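Local coordinates for protein Trypsin/chymotrypsin inhibitor (Alocasia macrorrhizos, PDB 5YCZ) that inhibits the serine proteases trypsin and alpha-chymotrypsin as a homodimeric plant Kunitz-type inhibitor of the beta-trefoil fold, at residues A[1-15]-A[57-70]. Sequence-based numbering, arbitrary orientation.
Sequences TNPVLDVDGNELQRG and AFFPENADDDTVQE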
loop_
_atom_site.group_PDB
_atom_site.type_symbol
_atom_site.label_atom_id
_atom_site.label_comp_id
_atom_site.label_asym_id
_atom_site.label_seq_id
_atom_site.Cartn_x
_atom_site.Cartn_y
_atom_site.Cartn_z
ATOM N N THR A 1 27.096 0.312 1.988
ATOM C CA THR A 1 27.242 1.502 2.817
ATOM C C THR A 1 26.593 1.295 4.186
ATOM O O THR A 1 26.687 0.214 4.778
ATOM C CB THR A 1 26.643 2.769 2.107
ATOM O OG1 THR A 1 26.694 3.905 2.980
ATOM C CG2 THR A 1 25.209 2.535 1.632
ATOM N N ASN A 2 25.941 2.339 4.686
ATOM C CA ASN A 2 25.362 2.343 6.017
ATOM C C ASN A 2 23.848 2.279 5.918
ATOM O O ASN A 2 23.235 3.137 5.260
ATOM C CB ASN A 2 25.797 3.601 6.760
ATOM C CG ASN A 2 27.218 4.006 6.416
ATOM O OD1 ASN A 2 28.132 3.175 6.429
ATOM N ND2 ASN A 2 27.412 5.280 6.080
ATOM N N PRO A 3 23.202 1.297 6.536
ATOM C CA PRO A 3 21.740 1.279 6.541
ATOM C C PRO A 3 21.194 2.436 7.354
ATOM O O PRO A 3 21.903 3.129 8.090
ATOM C CB PRO A 3 21.384 -0.068 7.179
ATOM C CG PRO A 3 22.561 -0.420 7.985
ATOM C CD PRO A 3 23.762 0.153 7.271
ATOM N N VAL A 4 19.932 2.645 7.184
ATOM C CA VAL A 4 19.163 3.548 8.024
ATOM C C VAL A 4 18.684 2.752 9.234
ATOM O O VAL A 4 18.438 1.549 9.142
ATOM C CB VAL A 4 18.010 4.155 7.191
ATOM C CG1 VAL A 4 17.201 5.145 7.996
ATOM C CG2 VAL A 4 18.575 4.809 5.918
ATOM N N LEU A 5 18.582 3.395 10.385
ATOM C CA LEU A 5 18.161 2.717 11.602
ATOM C C LEU A 5 16.952 3.403 12.226
ATOM O O LEU A 5 16.743 4.614 12.053
ATOM C CB LEU A 5 19.294 2.680 12.637
ATOM C CG LEU A 5 20.707 2.476 12.099
ATOM C CD1 LEU A 5 21.732 2.644 13.216
ATOM C CD2 LEU A 5 20.820 1.107 11.436
ATOM N N ASP A 6 16.179 2.624 12.986
ATOM C CA ASP A 6 15.024 3.149 13.698
ATOM C C ASP A 6 15.482 3.707 15.042
ATOM O O ASP A 6 16.678 3.825 15.310
ATOM C CB ASP A 6 13.936 2.076 13.835
ATOM C CG ASP A 6 14.470 0.746 14.338
ATOM O OD1 ASP A 6 15.437 0.756 15.126
ATOM O OD2 ASP A 6 13.913 -0.310 13.955
ATOM N N VAL A 7 14.532 4.097 15.896
ATOM C CA VAL A 7 14.878 4.554 17.241
ATOM C C VAL A 7 15.550 3.432 18.022
ATOM O O VAL A 7 16.406 3.679 18.883
ATOM C CB VAL A 7 13.613 5.073 17.953
ATOM C CG1 VAL A 7 13.280 6.517 17.532
ATOM C CG2 VAL A 7 12.447 4.140 17.637
ATOM N N ASP A 8 15.197 2.184 17.711
ATOM C CA ASP A 8 15.722 0.991 18.365
ATOM C C ASP A 8 17.048 0.519 17.775
ATOM O O ASP A 8 17.457 -0.621 18.033
ATOM C CB ASP A 8 14.695 -0.150 18.280
ATOM C CG ASP A 8 13.373 0.192 18.942
ATOM O OD1 ASP A 8 13.385 0.972 19.917
ATOM O OD2 ASP A 8 12.324 -0.315 18.482
ATOM N N GLY A 9 17.716 1.342 16.975
ATOM C CA GLY A 9 18.974 0.944 16.373
ATOM C C GLY A 9 18.874 -0.098 15.269
ATOM O O GLY A 9 19.766 -0.166 14.420
ATOM N N ASN A 10 17.813 -0.912 15.271
ATOM C CA ASN A 10 17.623 -1.937 14.247
ATOM C C ASN A 10 17.612 -1.314 12.857
ATOM O O ASN A 10 17.360 -0.122 12.682
ATOM C CB ASN A 10 16.307 -2.686 14.453
ATOM C CG ASN A 10 16.293 -3.523 15.706
ATOM O OD1 ASN A 10 16.671 -3.059 16.787
ATOM N ND2 ASN A 10 15.842 -4.774 15.573
ATOM N N GLU A 11 17.864 -2.146 11.855
ATOM C CA GLU A 11 17.847 -1.659 10.488
ATOM C C GLU A 11 16.409 -1.424 10.022
ATOM O O GLU A 11 15.436 -1.717 10.727
ATOM C CB GLU A 11 18.558 -2.643 9.563
ATOM C CG GLU A 11 20.001 -2.911 9.941
ATOM C CD GLU A 11 20.671 -3.879 8.990
ATOM O OE1 GLU A 11 20.087 -4.957 8.725
ATOM O OE2 GLU A 11 21.779 -3.561 8.506
ATOM N N LEU A 12 16.287 -0.881 8.806
ATOM C CA LEU A 12 14.997 -0.557 8.196
ATOM C C LEU A 12 14.628 -1.692 7.259
ATOM O O LEU A 12 15.111 -1.760 6.128
ATOM C CB LEU A 12 15.053 0.768 7.440
ATOM C CG LEU A 12 14.258 1.923 8.049
ATOM C CD1 LEU A 12 14.695 2.144 9.490
ATOM C CD2 LEU A 12 14.388 3.205 7.244
ATOM N N GLN A 13 13.773 -2.586 7.725
ATOM C CA GLN A 13 13.439 -3.733 6.902
ATOM C C GLN A 13 12.593 -3.290 5.718
ATOM O O GLN A 13 11.817 -2.339 5.805
ATOM C CB GLN A 13 12.710 -4.786 7.732
ATOM C CG GLN A 13 12.773 -6.184 7.155
ATOM C CD GLN A 13 13.663 -7.111 7.970
ATOM O OE1 GLN A 13 13.812 -6.935 9.184
ATOM N NE2 GLN A 13 14.252 -8.111 7.307
ATOM N N ARG A 14 12.777 -3.962 4.591
ATOM C CA ARG A 14 11.965 -3.667 3.424
ATOM C C ARG A 14 10.536 -4.132 3.671
ATOM O O ARG A 14 10.306 -5.270 4.095
ATOM C CB ARG A 14 12.539 -4.347 2.187
ATOM C CG ARG A 14 11.526 -4.515 1.079
ATOM C CD ARG A 14 12.018 -5.482 0.024
ATOM N NE ARG A 14 13.191 -4.958 -0.661
ATOM C CZ ARG A 14 13.173 -4.449 -1.892
ATOM N NH1 ARG A 14 12.032 -4.386 -2.583
ATOM N NH2 ARG A 14 14.301 -3.997 -2.429
ATOM N N GLY A 15 9.574 -3.238 3.426
ATOM C CA GLY A 15 8.175 -3.568 3.497
ATOM C C GLY A 15 7.550 -3.462 4.869
ATOM O O GLY A 15 6.324 -3.350 4.956
ATOM N N ALA A 57 6.056 2.454 4.480
ATOM C CA ALA A 57 6.952 1.345 4.209
ATOM C C ALA A 57 7.809 1.714 3.014
ATOM O O ALA A 57 7.381 2.488 2.151
ATOM C CB ALA A 57 6.191 0.045 3.958
ATOM N N PHE A 58 9.031 1.167 2.983
ATOM C CA PHE A 58 10.062 1.545 2.025
ATOM C C PHE A 58 10.508 0.353 1.196
ATOM O O PHE A 58 10.547 -0.782 1.671
ATOM C CB PHE A 58 11.266 2.126 2.722
ATOM C CG PHE A 58 10.917 3.182 3.698
ATOM C CD1 PHE A 58 10.820 4.502 3.294
ATOM C CD2 PHE A 58 10.648 2.857 5.019
ATOM C CE1 PHE A 58 10.481 5.488 4.196
ATOM C CE2 PHE A 58 10.312 3.826 5.931
ATOM C CZ PHE A 58 10.222 5.150 5.526
ATOM N N PHE A 59 10.876 0.639 -0.054
ATOM C CA PHE A 59 11.153 -0.388 -1.050
ATOM C C PHE A 59 12.395 0.027 -1.825
ATOM O O PHE A 59 12.303 0.811 -2.782
ATOM C CB PHE A 59 9.958 -0.584 -1.978
ATOM C CG PHE A 59 8.732 -1.044 -1.259
ATOM C CD1 PHE A 59 7.882 -0.129 -0.657
ATOM C CD2 PHE A 59 8.452 -2.401 -1.146
ATOM C CE1 PHE A 59 6.749 -0.566 0.041
ATOM C CE2 PHE A 59 7.332 -2.853 -0.455
ATOM C CZ PHE A 59 6.473 -1.936 0.135
ATOM N N PRO A 60 13.572 -0.461 -1.431
ATOM C CA PRO A 60 14.790 -0.099 -2.152
ATOM C C PRO A 60 14.672 -0.519 -3.603
ATOM O O PRO A 60 14.164 -1.597 -3.910
ATOM C CB PRO A 60 15.879 -0.893 -1.427
ATOM C CG PRO A 60 15.274 -1.287 -0.138
ATOM C CD PRO A 60 13.833 -1.469 -0.396
ATOM N N GLU A 61 15.117 0.357 -4.502
ATOM C CA GLU A 61 15.061 0.016 -5.917
ATOM C C GLU A 61 15.940 -1.182 -6.242
ATOM O O GLU A 61 15.692 -1.859 -7.248
ATOM C CB GLU A 61 15.476 1.204 -6.775
ATOM C CG GLU A 61 14.355 2.170 -7.077
ATOM C CD GLU A 61 14.601 2.963 -8.357
ATOM O OE1 GLU A 61 13.803 2.812 -9.308
ATOM O OE2 GLU A 61 15.586 3.739 -8.407
ATOM N N ASN A 62 16.952 -1.460 -5.414
ATOM C CA ASN A 62 17.824 -2.620 -5.585
ATOM C C ASN A 62 17.191 -3.821 -4.901
ATOM O O ASN A 62 16.982 -3.804 -3.685
ATOM C CB ASN A 62 19.213 -2.354 -5.004
ATOM C CG ASN A 62 20.261 -3.346 -5.508
ATOM O OD1 ASN A 62 20.021 -4.556 -5.547
ATOM N ND2 ASN A 62 21.423 -2.832 -5.912
ATOM N N ALA A 63 16.945 -4.883 -5.673
ATOM C CA ALA A 63 16.071 -5.959 -5.211
ATOM C C ALA A 63 16.716 -6.846 -4.144
ATOM O O ALA A 63 15.996 -7.479 -3.358
ATOM C CB ALA A 63 15.622 -6.797 -6.406
ATOM N N ASP A 64 18.050 -6.920 -4.100
ATOM C CA ASP A 64 18.742 -7.770 -3.127
ATOM C C ASP A 64 18.978 -7.061 -1.813
ATOM O O ASP A 64 19.276 -7.714 -0.808
ATOM C CB ASP A 64 20.082 -8.228 -3.688
ATOM C CG ASP A 64 19.979 -8.631 -5.149
ATOM O OD1 ASP A 64 19.020 -9.336 -5.515
ATOM O OD2 ASP A 64 20.814 -8.174 -5.949
ATOM N N ASP A 65 18.886 -5.743 -1.817
ATOM C CA ASP A 65 18.772 -5.005 -0.575
ATOM C C ASP A 65 17.458 -5.369 0.081
ATOM O O ASP A 65 16.393 -5.245 -0.530
ATOM C CB ASP A 65 18.828 -3.500 -0.838
ATOM C CG ASP A 65 20.243 -2.965 -0.899
ATOM O OD1 ASP A 65 20.985 -3.089 0.101
ATOM O OD2 ASP A 65 20.608 -2.410 -1.950
ATOM N N ASP A 66 17.530 -5.856 1.310
ATOM C CA ASP A 66 16.333 -6.081 2.103
ATOM C C ASP A 66 16.353 -5.216 3.346
ATOM O O ASP A 66 15.484 -5.355 4.214
ATOM C CB ASP A 66 16.188 -7.565 2.440
ATOM C CG ASP A 66 15.847 -8.390 1.216
ATOM O OD1 ASP A 66 16.698 -9.216 0.788
ATOM O OD2 ASP A 66 14.736 -8.173 0.663
ATOM N N THR A 67 17.345 -4.346 3.449
ATOM C CA THR A 67 17.354 -3.216 4.354
ATOM C C THR A 67 17.458 -1.964 3.499
ATOM O O THR A 67 17.839 -2.030 2.326
ATOM C CB THR A 67 18.530 -3.302 5.336
ATOM O OG1 THR A 67 19.750 -2.992 4.651
ATOM C CG2 THR A 67 18.652 -4.698 5.913
ATOM N N VAL A 68 17.110 -0.819 4.068
ATOM C CA VAL A 68 17.252 0.438 3.345
ATOM C C VAL A 68 18.652 0.986 3.579
ATOM O O VAL A 68 19.103 1.097 4.725
ATOM C CB VAL A 68 16.180 1.449 3.770
ATOM C CG1 VAL A 68 16.681 2.877 3.561
ATOM C CG2 VAL A 68 14.946 1.229 2.949
ATOM N N GLN A 69 19.345 1.326 2.497
ATOM C CA GLN A 69 20.683 1.890 2.578
ATOM C C GLN A 69 20.638 3.404 2.413
ATOM O O GLN A 69 19.908 3.932 1.572
ATOM C CB GLN A 69 21.598 1.286 1.509
ATOM C CG GLN A 69 21.852 -0.212 1.649
ATOM C CD GLN A 69 22.636 -0.545 2.894
ATOM O OE1 GLN A 69 23.772 -0.103 3.065
ATOM N NE2 GLN A 69 22.024 -1.317 3.784
ATOM N N GLU A 70 21.429 4.088 3.224
ATOM C CA GLU A 70 21.635 5.515 3.068
ATOM C C GLU A 70 22.088 5.864 1.655
ATOM O O GLU A 70 22.954 5.204 1.078
ATOM C CB GLU A 70 22.694 5.958 4.060
ATOM C CG GLU A 70 22.381 7.185 4.810
ATOM C CD GLU A 70 23.166 7.204 6.077
ATOM O OE1 GLU A 70 23.486 6.092 6.551
ATOM O OE2 GLU A 70 23.466 8.308 6.588
HETATM O O HOH W 1 13.827 -7.889 4.773
#
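Asn-2 to Val-4 and Leu-12 to Arg-14 both lie along the 66-70 backbone: Glu-70 N bonds to Asn-2 O (2.9 Å), Val-4 N to Val-68 O (3.0 Å), Val-68 N to Leu-12 O and Arg-14 N to Asp-66 O, with single bridges pairing Pro-3 with Gln-69 and Gln-13 with Thr-67. Farther along, Gly-15 N donates to Phe-58 O, and the positive phi there suits a glycine. Between the two pairings the chain reverses through a type I turn from Asp-6 to Gly-9. Arg-14 makes the most extensive side-chain contact. With CG anti to the backbone N (chi1 159°) and a bend at chi3, its guanidinium crosses Pro-60, whose CD sits over one face, toward the rim, 3.4 Å from Arg-14 CZ. NE and NH2 of Arg-14 together clasp Asp-65 O, at 3.2 and 3.1 Å, within both the guanidinium and the carbonyl planes. This double grip fixes the rotation of the group. Arginine suits the place because its flat head can offer two N-H groups side-on to one carbonyl oxygen and a further, weak one to Pro-60 O. Asp-66 OD2 lies well out of the guanidinium plane, so its long salt bridge is a matter of charge alone.

In this beta-trefoil the N-terminal segment precedes strand 18-22, which runs antiparallel beside strand 55-60, and Ala-57 of the latter belongs to the predicted reactive bond. Branched apolar residues fill the inner side: Val-4 and Val-68 lie side by side, CG2 to CG1 3.6 Å apart, both against Ile-118, while Leu-12 CB rests on Val-68 CB (3.9 Å) and its side chain also touches Phe-178. Toward solvent, a water links Gln-13 NE2 with Asp-66 O. At the far end Glu-70 CB packs close to Asn-2 O, and Glu-70 OE2 accepts the backbone N-H of Lys-120.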